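Local coordinates for SPbeta prophage-derived aminoglycoside N(3')-acetyltransferase-like protein YokD (Bacillus subtilis, PDB 2NYG), which probably transfers an acetyl group from acetyl-coenzyme A to an amino group of aminoglycoside antibiotics, and may thereby contribute to antibiotic resistance, at residues Ser40-Trp44 against Val242-Asn246; Ile18-Lys23 against Ala55-Val59; Met98-Asn102 against Ala201-Val205; Pro69-Leu75 against Thr106-Met112. One frame throughout, in Å; residues are numbered along the deposited sequence.

Contact 1: Ser40-Trp44 against Val242-Asn246. With COA (coenzyme A), chain G.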
# COMPACT_ATOMS: atom_id res chain seq x y z
N SER A 40 4.30 -1.18 13.65
CA SER A 40 4.69 -0.31 14.76
C SER A 40 5.16 -1.00 16.04
O SER A 40 6.03 -0.50 16.74
CB SER A 40 3.56 0.67 15.09
OG SER A 40 2.35 -0.01 15.40
N SER A 41 4.59 -2.16 16.35
CA SER A 41 4.93 -2.89 17.54
C SER A 41 6.39 -3.32 17.57
O SER A 41 6.88 -3.84 18.57
CB SER A 41 4.07 -4.12 17.65
OG SER A 41 4.27 -4.93 16.51
N ILE A 42 7.07 -3.13 16.45
CA ILE A 42 8.45 -3.55 16.35
C ILE A 42 9.45 -2.50 16.82
O ILE A 42 10.55 -2.83 17.26
CB ILE A 42 8.81 -3.95 14.90
CG1 ILE A 42 7.92 -5.10 14.45
CG2 ILE A 42 10.27 -4.36 14.82
CD1 ILE A 42 8.08 -5.44 12.99
N GLY A 43 9.03 -1.24 16.74
CA GLY A 43 9.92 -0.15 17.09
C GLY A 43 10.36 0.36 15.74
O GLY A 43 10.15 -0.32 14.73
N TRP A 44 10.95 1.54 15.68
CA TRP A 44 11.37 2.09 14.39
C TRP A 44 12.25 1.13 13.62
O TRP A 44 13.26 0.66 14.14
CB TRP A 44 12.14 3.40 14.57
CG TRP A 44 12.39 4.06 13.24
CD1 TRP A 44 11.45 4.59 12.42
CD2 TRP A 44 13.64 4.17 12.54
NE1 TRP A 44 12.02 5.02 11.25
CE2 TRP A 44 13.36 4.77 11.29
CE3 TRP A 44 14.96 3.80 12.83
CZ2 TRP A 44 14.36 5.02 10.34
CZ3 TRP A 44 15.95 4.05 11.88
CH2 TRP A 44 15.64 4.65 10.65
N VAL A 242 10.76 -9.80 18.44
CA VAL A 242 11.30 -9.44 17.13
C VAL A 242 11.34 -7.92 17.21
O VAL A 242 10.35 -7.24 16.93
CB VAL A 242 10.39 -9.89 15.98
CG1 VAL A 242 10.85 -9.26 14.69
CG2 VAL A 242 10.42 -11.39 15.86
N GLY A 243 12.49 -7.40 17.61
CA GLY A 243 12.60 -5.96 17.79
C GLY A 243 11.98 -5.70 19.16
O GLY A 243 12.41 -6.28 20.16
N SER A 244 10.98 -4.84 19.23
CA SER A 244 10.36 -4.59 20.53
C SER A 244 8.96 -5.22 20.58
O SER A 244 8.23 -5.06 21.55
CB SER A 244 10.32 -3.09 20.83
OG SER A 244 9.56 -2.39 19.88
N ALA A 245 8.61 -5.96 19.53
CA ALA A 245 7.31 -6.63 19.45
C ALA A 245 7.37 -8.02 20.04
O ALA A 245 8.36 -8.73 19.89
CB ALA A 245 6.85 -6.70 18.01
N ASN A 246 6.29 -8.41 20.70
CA ASN A 246 6.18 -9.73 21.33
C ASN A 246 5.61 -10.69 20.32
O ASN A 246 4.55 -10.44 19.75
CB ASN A 246 5.26 -9.67 22.55
CG ASN A 246 5.89 -8.93 23.70
OD1 ASN A 246 5.38 -7.91 24.15
ND2 ASN A 246 7.02 -9.45 24.18
N1A COA G . 9.03 1.21 12.25
C2A COA G . 7.97 1.00 13.14
N3A COA G . 6.74 1.57 12.86
C4A COA G . 6.56 2.33 11.73
C5A COA G . 7.60 2.56 10.80
C6A COA G . 8.86 1.99 11.08
N6A COA G . 9.88 2.18 10.25
N7A COA G . 7.12 3.35 9.79
C8A COA G . 5.81 3.61 10.07
N9A COA G . 5.47 2.97 11.28
C1B COA G . 4.18 2.95 12.02
C2B COA G . 3.13 4.04 11.67
O2B COA G . 3.47 5.36 12.14
C3B COA G . 1.87 3.49 12.32
O3B COA G . 1.95 3.98 13.69
P3B COA G . 0.75 4.74 14.49
O7A COA G . -0.51 4.84 13.60
O8A COA G . 1.16 6.17 14.79
O9A COA G . 0.48 4.00 15.78
C4B COA G . 2.02 1.95 12.20
O4B COA G . 3.43 1.72 12.01
C5B COA G . 1.23 1.31 11.01
O5B COA G . 1.50 -0.13 11.08
P1A COA G . 0.30 -1.16 10.96
O1A COA G . 0.79 -2.56 11.08
O2A COA G . -0.45 -0.95 9.64
O3A COA G . -0.62 -0.71 12.12
P2A COA G . -0.41 -1.02 13.68
O4A COA G . -0.31 0.28 14.40
O5A COA G . 0.83 -1.86 13.98
O6A COA G . -1.78 -1.86 13.95
CBP COA G . -2.81 -4.08 13.30
CCP COA G . -1.76 -3.28 14.13
CDP COA G . -4.01 -3.19 12.92
CEP COA G . -2.06 -4.62 12.06
CAP COA G . -3.43 -5.18 14.23
OAP COA G . -2.85 -5.01 15.54
C9P COA G . -3.19 -6.65 13.78
O9P COA G . -2.50 -7.42 14.66
N8P COA G . -3.58 -7.20 12.60
C7P COA G . -3.14 -8.55 12.18
C6P COA G . -2.67 -8.73 10.73
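This is a loop-to-hairpin contact: the coenzyme A-binding loop between strand 32-37 and helix 48-60 rests against the tight turn that joins strand 238-242 to strand 245-251 at one edge of the large mixed sheet. That turn is a type II' beta turn from V242 to A245, with V242 N bonded to A245 O (3.0 Å), and its tip reaches the loop through S244. The main polar link is S244 N to I42 O at 2.8 Å. The S244 hydroxyl lies near two carbonyls, with OG 2.8 Å from I42 O and 3.3 Å from S41 O, weak hydrogen bonds competing for one proton. Next to these bonds the methyl of A245 points into the loop, 4.0 Å from I42 CG1, while I42 CG2 sits 3.6 Å from V242 O. Both glycines fit tightly: a CB on G243 would run into I42 CG2, and G243 also has the positive phi of a type II' turn, whereas one on G43 would crowd S244 OG and its own preceding carbonyl. The loop's other side meets the cofactor. S40 OG lies 2.8 Å from O5A and 2.9 Å from O4A of the coenzyme A pyrophosphate, G43 O is 3.0 Å from adenine C2A, and W44 CA is 3.3 Å from adenine N1A. A hairpin turn thus backs the CoA-binding loop of the antibiotic N-acetyltransferase family.

Contact 2: Ile18-Lys23 against Ala55-Val59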
# COMPACT_ATOMS: atom_id res chain seq x y z
N ILE A 18 16.28 -7.93 12.50
CA ILE A 18 14.97 -8.57 12.50
C ILE A 18 15.18 -9.99 11.99
O ILE A 18 14.51 -10.91 12.45
CB ILE A 18 13.95 -7.81 11.59
CG1 ILE A 18 13.51 -6.52 12.27
CG2 ILE A 18 12.73 -8.66 11.33
CD1 ILE A 18 12.48 -5.72 11.47
N THR A 19 16.10 -10.16 11.06
CA THR A 19 16.39 -11.48 10.53
C THR A 19 16.90 -12.33 11.68
O THR A 19 16.51 -13.48 11.84
CB THR A 19 17.46 -11.45 9.43
OG1 THR A 19 16.92 -10.86 8.25
CG2 THR A 19 17.89 -12.83 9.08
N GLU A 20 17.77 -11.74 12.49
CA GLU A 20 18.34 -12.46 13.60
C GLU A 20 17.24 -12.87 14.57
O GLU A 20 17.12 -14.04 14.90
CB GLU A 20 19.41 -11.60 14.31
N ASP A 21 16.43 -11.92 15.01
CA ASP A 21 15.35 -12.20 15.94
C ASP A 21 14.41 -13.26 15.42
O ASP A 21 13.97 -14.11 16.17
CB ASP A 21 14.52 -10.95 16.24
CG ASP A 21 15.36 -9.82 16.78
OD1 ASP A 21 16.26 -10.06 17.60
OD2 ASP A 21 15.10 -8.67 16.39
N LEU A 22 14.09 -13.21 14.14
CA LEU A 22 13.19 -14.20 13.59
C LEU A 22 13.77 -15.60 13.74
O LEU A 22 13.04 -16.54 14.08
CB LEU A 22 12.91 -13.90 12.12
CG LEU A 22 12.00 -12.70 11.87
CD1 LEU A 22 11.94 -12.42 10.38
CD2 LEU A 22 10.61 -12.97 12.41
N LYS A 23 15.08 -15.74 13.50
CA LYS A 23 15.72 -17.04 13.63
C LYS A 23 15.78 -17.50 15.10
O LYS A 23 15.56 -18.67 15.40
CB LYS A 23 17.13 -17.00 13.03
CG LYS A 23 17.20 -16.78 11.52
CD LYS A 23 18.66 -16.74 11.04
CE LYS A 23 18.79 -16.62 9.52
NZ LYS A 23 18.35 -17.85 8.82
N ALA A 55 13.35 -9.49 5.55
CA ALA A 55 13.87 -10.26 6.67
C ALA A 55 13.09 -11.57 6.71
O ALA A 55 13.63 -12.62 7.05
CB ALA A 55 13.69 -9.47 7.97
N LEU A 56 11.82 -11.51 6.36
CA LEU A 56 11.00 -12.70 6.36
C LEU A 56 11.45 -13.61 5.24
O LEU A 56 11.55 -14.83 5.42
CB LEU A 56 9.52 -12.34 6.18
CG LEU A 56 8.80 -12.08 7.50
CD1 LEU A 56 7.59 -11.19 7.31
CD2 LEU A 56 8.41 -13.42 8.10
N ILE A 57 11.74 -13.01 4.10
CA ILE A 57 12.20 -13.76 2.93
C ILE A 57 13.59 -14.34 3.16
O ILE A 57 13.88 -15.49 2.79
CB ILE A 57 12.16 -12.85 1.68
CG1 ILE A 57 10.71 -12.65 1.26
CG2 ILE A 57 12.96 -13.44 0.56
CD1 ILE A 57 10.49 -11.85 0.03
N ASP A 58 14.45 -13.57 3.80
CA ASP A 58 15.81 -14.00 4.09
C ASP A 58 15.81 -15.23 4.97
O ASP A 58 16.63 -16.14 4.79
CB ASP A 58 16.58 -12.89 4.79
CG ASP A 58 17.15 -11.90 3.82
OD1 ASP A 58 16.69 -11.89 2.66
OD2 ASP A 58 18.06 -11.14 4.24
N VAL A 59 14.89 -15.26 5.92
CA VAL A 59 14.83 -16.37 6.83
C VAL A 59 14.19 -17.58 6.19
O VAL A 59 14.81 -18.64 6.10
CB VAL A 59 14.07 -15.98 8.10
CG1 VAL A 59 14.00 -17.15 9.06
CG2 VAL A 59 14.77 -14.80 8.76
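Two helices, 15-25 and 48-60, pack here as an inclined pair on the flank of the alpha/beta fold, their short segments crossing at -52° with axes 8.9 Å apart. A55, with its small side chain, lets the helices come close here. T19 settles on it, its CA 4.8 Å from the CA of A55, and I18 reaches the same methyl with CG2 3.6 Å from A55 CB. One turn further along the same helix 48-60, V59 is the bump that pushes between T19, L22 and K23: its CG2 lies 3.7 Å from T19 CG2 and 3.9 Å from L22 CB, and its CG1 is 4.1 Å from K23 CG on the more exposed side. L22 in turn lays CD1 over the backbone of A55 and L56, 3.7 Å from A55 O and 4.3 Å from L56 CG. No polar bond joins the two segments; T19 OG1, though it faces A55, is bonded to K15 O of its own helix. Further around helix 15-25, I18, D21 and L22 also touch V242 of strand 238-242, at the sheet edge. At the tightest point, T19 OG1 is 3.5 Å from A55 CA.

Contact 3: Met98-Asn102 against Ala201-Val205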
# COMPACT_ATOMS: atom_id res chain seq x y z
N MET A 98 -20.26 0.10 -6.86
CA MET A 98 -19.06 -0.33 -6.15
C MET A 98 -18.06 -1.01 -7.09
O MET A 98 -18.38 -2.03 -7.71
CB MET A 98 -19.44 -1.27 -5.01
CG MET A 98 -18.29 -1.65 -4.13
SD MET A 98 -18.84 -2.68 -2.77
CE MET A 98 -19.67 -1.49 -1.76
N PRO A 99 -16.85 -0.45 -7.22
CA PRO A 99 -15.86 -1.08 -8.10
C PRO A 99 -15.70 -2.54 -7.74
O PRO A 99 -15.57 -2.89 -6.57
CB PRO A 99 -14.59 -0.29 -7.81
CG PRO A 99 -15.12 1.08 -7.53
CD PRO A 99 -16.32 0.80 -6.64
N ALA A 100 -15.74 -3.39 -8.75
CA ALA A 100 -15.57 -4.81 -8.54
C ALA A 100 -14.19 -5.12 -7.97
O ALA A 100 -13.24 -4.34 -8.12
CB ALA A 100 -15.77 -5.55 -9.83
N TYR A 101 -14.08 -6.26 -7.30
CA TYR A 101 -12.83 -6.70 -6.71
C TYR A 101 -11.84 -7.17 -7.76
O TYR A 101 -12.20 -7.92 -8.66
CB TYR A 101 -13.10 -7.86 -5.75
CG TYR A 101 -11.84 -8.57 -5.30
CD1 TYR A 101 -10.99 -7.97 -4.37
CD2 TYR A 101 -11.47 -9.81 -5.84
CE1 TYR A 101 -9.81 -8.58 -3.98
CE2 TYR A 101 -10.29 -10.43 -5.47
CZ TYR A 101 -9.45 -9.81 -4.53
OH TYR A 101 -8.26 -10.38 -4.15
N ASN A 102 -10.59 -6.76 -7.63
CA ASN A 102 -9.57 -7.18 -8.57
C ASN A 102 -8.32 -7.53 -7.77
O ASN A 102 -7.80 -6.69 -7.04
CB ASN A 102 -9.29 -6.04 -9.56
CG ASN A 102 -8.41 -6.47 -10.71
OD1 ASN A 102 -7.24 -6.80 -10.52
ND2 ASN A 102 -8.97 -6.48 -11.91
N ALA A 201 -21.13 -9.17 -3.03
CA ALA A 201 -19.95 -8.41 -3.39
C ALA A 201 -19.80 -8.20 -4.89
O ALA A 201 -20.31 -8.96 -5.69
CB ALA A 201 -18.70 -9.10 -2.85
N PRO A 202 -19.09 -7.12 -5.27
CA PRO A 202 -18.82 -6.77 -6.66
C PRO A 202 -17.79 -7.75 -7.21
O PRO A 202 -16.76 -8.00 -6.60
CB PRO A 202 -18.26 -5.36 -6.55
CG PRO A 202 -18.94 -4.83 -5.34
CD PRO A 202 -18.81 -5.98 -4.39
N ILE A 203 -18.07 -8.33 -8.37
CA ILE A 203 -17.13 -9.27 -8.96
C ILE A 203 -17.16 -9.11 -10.47
O ILE A 203 -18.02 -8.42 -11.01
CB ILE A 203 -17.51 -10.70 -8.62
CG1 ILE A 203 -17.66 -10.85 -7.11
CG2 ILE A 203 -16.43 -11.65 -9.09
CD1 ILE A 203 -18.24 -12.18 -6.72
N ILE A 204 -16.22 -9.73 -11.16
CA ILE A 204 -16.19 -9.65 -12.61
C ILE A 204 -16.40 -11.04 -13.18
O ILE A 204 -15.61 -11.95 -12.94
CB ILE A 204 -14.85 -9.09 -13.11
CG1 ILE A 204 -14.57 -7.74 -12.47
CG2 ILE A 204 -14.88 -8.95 -14.62
CD1 ILE A 204 -13.20 -7.18 -12.81
N VAL A 205 -17.49 -11.20 -13.93
CA VAL A 205 -17.80 -12.48 -14.55
C VAL A 205 -17.99 -12.28 -16.04
O VAL A 205 -18.76 -11.42 -16.47
CB VAL A 205 -19.08 -13.11 -13.97
CG1 VAL A 205 -19.24 -14.51 -14.53
CG2 VAL A 205 -19.02 -13.14 -12.46
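P202 is the centre of this contact, pressed into the extended chain of 98-102 just after strand 196-201 ends. Its ring points at that chain: M98 SD touches CG of P202 at 3.4 Å, and the backbone CA of A100 approaches CB of P202 to the same 3.4 Å. A100 comes next in buried surface. Its methyl lies 4.1 Å from P202 CB and 3.6 Å from I204 CG1, so it fits between P202 and I204. I204, third in the set, sets out sideways but brings its end nearer, with CD1 4.3 Å from Y101 O and 4.4 Å from N102 ND2. A single backbone bond fixes the alignment, Y101 N to P202 O at 3.3 Å and nearly straight (169°). The side chain of Y101 leads away, packing on L75 and T106, and its OH bonds S128 O. Strand 208-217 adds R209, which bonds M98 O and packs on A100 and P202, while N46 of the second subunit touches M98 and P99. This is plain structural packing away from the cofactor site: a long loop laid over the short extended link between strands 196-201 and 204-205, alongside strand 208-217 of the small antiparallel sheet.

Contact 4: Pro69-Leu75 against Thr106-Met112. With COA (coenzyme A), chain G.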
# COMPACT_ATOMS: atom_id res chain seq x y z
N PRO A 69 -2.86 -12.83 5.20
CA PRO A 69 -4.27 -12.61 4.88
C PRO A 69 -4.34 -11.23 4.27
O PRO A 69 -3.69 -10.31 4.75
CB PRO A 69 -4.92 -12.70 6.25
CG PRO A 69 -3.92 -12.07 7.13
CD PRO A 69 -2.62 -12.67 6.64
N SER A 70 -5.09 -11.07 3.19
CA SER A 70 -5.19 -9.77 2.54
C SER A 70 -6.63 -9.40 2.24
O SER A 70 -6.96 -9.01 1.13
CB SER A 70 -4.38 -9.78 1.24
OG SER A 70 -4.76 -10.87 0.43
N GLN A 71 -7.46 -9.50 3.27
CA GLN A 71 -8.88 -9.21 3.22
C GLN A 71 -9.27 -7.80 2.79
O GLN A 71 -8.59 -6.83 3.10
CB GLN A 71 -9.50 -9.50 4.59
CG GLN A 71 -9.35 -10.94 5.04
CD GLN A 71 -9.71 -11.10 6.49
OE1 GLN A 71 -10.39 -10.26 7.06
NE2 GLN A 71 -9.25 -12.19 7.11
N SER A 72 -10.39 -7.71 2.08
CA SER A 72 -10.93 -6.46 1.58
C SER A 72 -12.43 -6.48 1.91
O SER A 72 -13.30 -6.38 1.03
CB SER A 72 -10.70 -6.36 0.07
OG SER A 72 -11.12 -7.54 -0.59
N VAL A 73 -12.69 -6.64 3.20
CA VAL A 73 -14.02 -6.72 3.78
C VAL A 73 -14.98 -5.59 3.38
O VAL A 73 -16.19 -5.78 3.44
CB VAL A 73 -13.90 -6.77 5.31
CG1 VAL A 73 -15.26 -6.91 5.95
CG2 VAL A 73 -13.03 -7.94 5.70
N GLU A 74 -14.44 -4.45 2.97
CA GLU A 74 -15.25 -3.29 2.57
C GLU A 74 -16.10 -3.51 1.31
O GLU A 74 -17.03 -2.75 1.05
CB GLU A 74 -14.36 -2.07 2.35
CG GLU A 74 -13.70 -1.56 3.61
CD GLU A 74 -12.30 -2.08 3.78
OE1 GLU A 74 -11.95 -3.08 3.13
OE2 GLU A 74 -11.55 -1.48 4.57
N LEU A 75 -15.76 -4.53 0.54
CA LEU A 75 -16.50 -4.85 -0.68
C LEU A 75 -17.69 -5.75 -0.37
O LEU A 75 -17.91 -6.77 -1.02
CB LEU A 75 -15.57 -5.52 -1.70
CG LEU A 75 -14.84 -4.62 -2.70
CD1 LEU A 75 -13.83 -3.74 -1.99
CD2 LEU A 75 -14.15 -5.48 -3.73
N THR A 106 -7.38 -4.10 -5.51
CA THR A 106 -8.27 -3.81 -4.39
C THR A 106 -7.54 -3.72 -3.04
O THR A 106 -7.14 -4.73 -2.46
CB THR A 106 -9.39 -4.85 -4.28
OG1 THR A 106 -10.12 -4.90 -5.52
CG2 THR A 106 -10.34 -4.49 -3.15
N PRO A 107 -7.37 -2.50 -2.52
CA PRO A 107 -6.68 -2.29 -1.25
C PRO A 107 -7.18 -3.15 -0.07
O PRO A 107 -8.39 -3.32 0.12
CB PRO A 107 -6.85 -0.79 -1.01
CG PRO A 107 -8.14 -0.49 -1.69
CD PRO A 107 -8.05 -1.27 -2.97
N THR A 108 -6.25 -3.69 0.71
CA THR A 108 -6.61 -4.51 1.86
C THR A 108 -7.24 -3.63 2.93
O THR A 108 -7.00 -2.42 2.98
CB THR A 108 -5.39 -5.17 2.53
OG1 THR A 108 -4.49 -4.16 2.99
CG2 THR A 108 -4.67 -6.07 1.57
N THR A 109 -8.03 -4.25 3.79
CA THR A 109 -8.70 -3.57 4.89
C THR A 109 -7.62 -3.06 5.84
O THR A 109 -6.69 -3.78 6.18
CB THR A 109 -9.66 -4.53 5.61
OG1 THR A 109 -10.58 -5.07 4.66
CG2 THR A 109 -10.44 -3.81 6.71
N ARG A 110 -7.77 -1.82 6.28
CA ARG A 110 -6.81 -1.17 7.17
C ARG A 110 -6.29 -2.03 8.33
O ARG A 110 -5.11 -1.97 8.69
CB ARG A 110 -7.41 0.12 7.72
CG ARG A 110 -8.31 0.87 6.74
CD ARG A 110 -7.76 0.90 5.32
NE ARG A 110 -6.45 1.55 5.21
CZ ARG A 110 -6.26 2.87 5.17
NH1 ARG A 110 -7.30 3.70 5.24
NH2 ARG A 110 -5.03 3.35 5.04
N GLY A 111 -7.18 -2.82 8.92
CA GLY A 111 -6.78 -3.67 10.03
C GLY A 111 -5.75 -4.73 9.72
O GLY A 111 -5.13 -5.26 10.64
N MET A 112 -5.56 -5.05 8.44
CA MET A 112 -4.58 -6.07 8.03
C MET A 112 -3.13 -5.64 8.23
O MET A 112 -2.22 -6.47 8.29
CB MET A 112 -4.79 -6.45 6.56
CG MET A 112 -6.16 -7.01 6.27
SD MET A 112 -6.47 -8.52 7.17
CE MET A 112 -6.59 -9.62 5.89
N1A COA G . 9.03 1.21 12.25
C2A COA G . 7.97 1.00 13.14
N3A COA G . 6.74 1.57 12.86
C4A COA G . 6.56 2.33 11.73
C5A COA G . 7.60 2.56 10.80
C6A COA G . 8.86 1.99 11.08
N6A COA G . 9.88 2.18 10.25
N7A COA G . 7.12 3.35 9.79
C8A COA G . 5.81 3.61 10.07
N9A COA G . 5.47 2.97 11.28
C1B COA G . 4.18 2.95 12.02
C2B COA G . 3.13 4.04 11.67
O2B COA G . 3.47 5.36 12.14
C3B COA G . 1.87 3.49 12.32
O3B COA G . 1.95 3.98 13.69
P3B COA G . 0.75 4.74 14.49
O7A COA G . -0.51 4.84 13.60
O8A COA G . 1.16 6.17 14.79
O9A COA G . 0.48 4.00 15.78
C4B COA G . 2.02 1.95 12.20
O4B COA G . 3.43 1.72 12.01
C5B COA G . 1.23 1.31 11.01
O5B COA G . 1.50 -0.13 11.08
P1A COA G . 0.30 -1.16 10.96
O1A COA G . 0.79 -2.56 11.08
O2A COA G . -0.45 -0.95 9.64
O3A COA G . -0.62 -0.71 12.12
P2A COA G . -0.41 -1.02 13.68
O4A COA G . -0.31 0.28 14.40
O5A COA G . 0.83 -1.86 13.98
O6A COA G . -1.78 -1.86 13.95
CBP COA G . -2.81 -4.08 13.30
CCP COA G . -1.76 -3.28 14.13
CDP COA G . -4.01 -3.19 12.92
CEP COA G . -2.06 -4.62 12.06
CAP COA G . -3.43 -5.18 14.23
OAP COA G . -2.85 -5.01 15.54
C9P COA G . -3.19 -6.65 13.78
O9P COA G . -2.50 -7.42 14.66
N8P COA G . -3.58 -7.20 12.60
C7P COA G . -3.14 -8.55 12.18
C6P COA G . -2.67 -8.73 10.73
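T109 makes the strongest polar links, its backbone amide giving a 2.7 Å, nearly straight bond (166°) to Q71 O. Its hydroxyl sits among three partners: OG1 is 3.1 Å from Q71 O and 2.9 Å from E74 OE1, either of which may take its proton, and it accepts a weak bond from V73 N at 3.0 Å. T108 CA adds a CA-H...O contact of 3.3 Å to Q71 O. The type I turn from S72 to L75, closed by L75 N to S72 O (3.1 Å), folds E74 back onto the threonine. Packing flanks this polar centre. T106 CG2 meets S72 CB at 3.7 Å and L75 CD1 at 3.8 Å. Separately, T108 CG2 lies 3.7 Å from S70 CB. M112 places its methyl CE on P69 at the end of strand 65-69, 3.5 Å from P69 CB. The short 3-10 turn 110-112, where M112 N bonds T109 O at 2.8 Å, carries the contact to the cofactor: coenzyme A N8P donates to G111 O at 3.2 Å. Loop 106-112, braced against 69-75, thus supplies G111 and M112 to the pantetheine part of the coenzyme A pocket of the antibiotic N-acetyltransferase family.

In the fold
The four contacts fall into two touching pairs. Contacts 1 and 2, centres 13 Å apart, meet where helix 15-25 lies beside strand 238-242: V242 packs on I18 and L22, and D21 OD2 probably bonds G243 N. Contacts 3 and 4, centres 14 Å apart, share the packing of L75 with Y101, A201 and P202. Within each pair the segments alternate along the chain. Contacts 3 and 4 are nested inside the loop closed by contact 1, and contact 2 closes before either opens. Contacts 1 and 4, 23 Å apart between centres, both touch coenzyme A, at its nucleotide and pantetheine ends, so the cofactor spans the two groups.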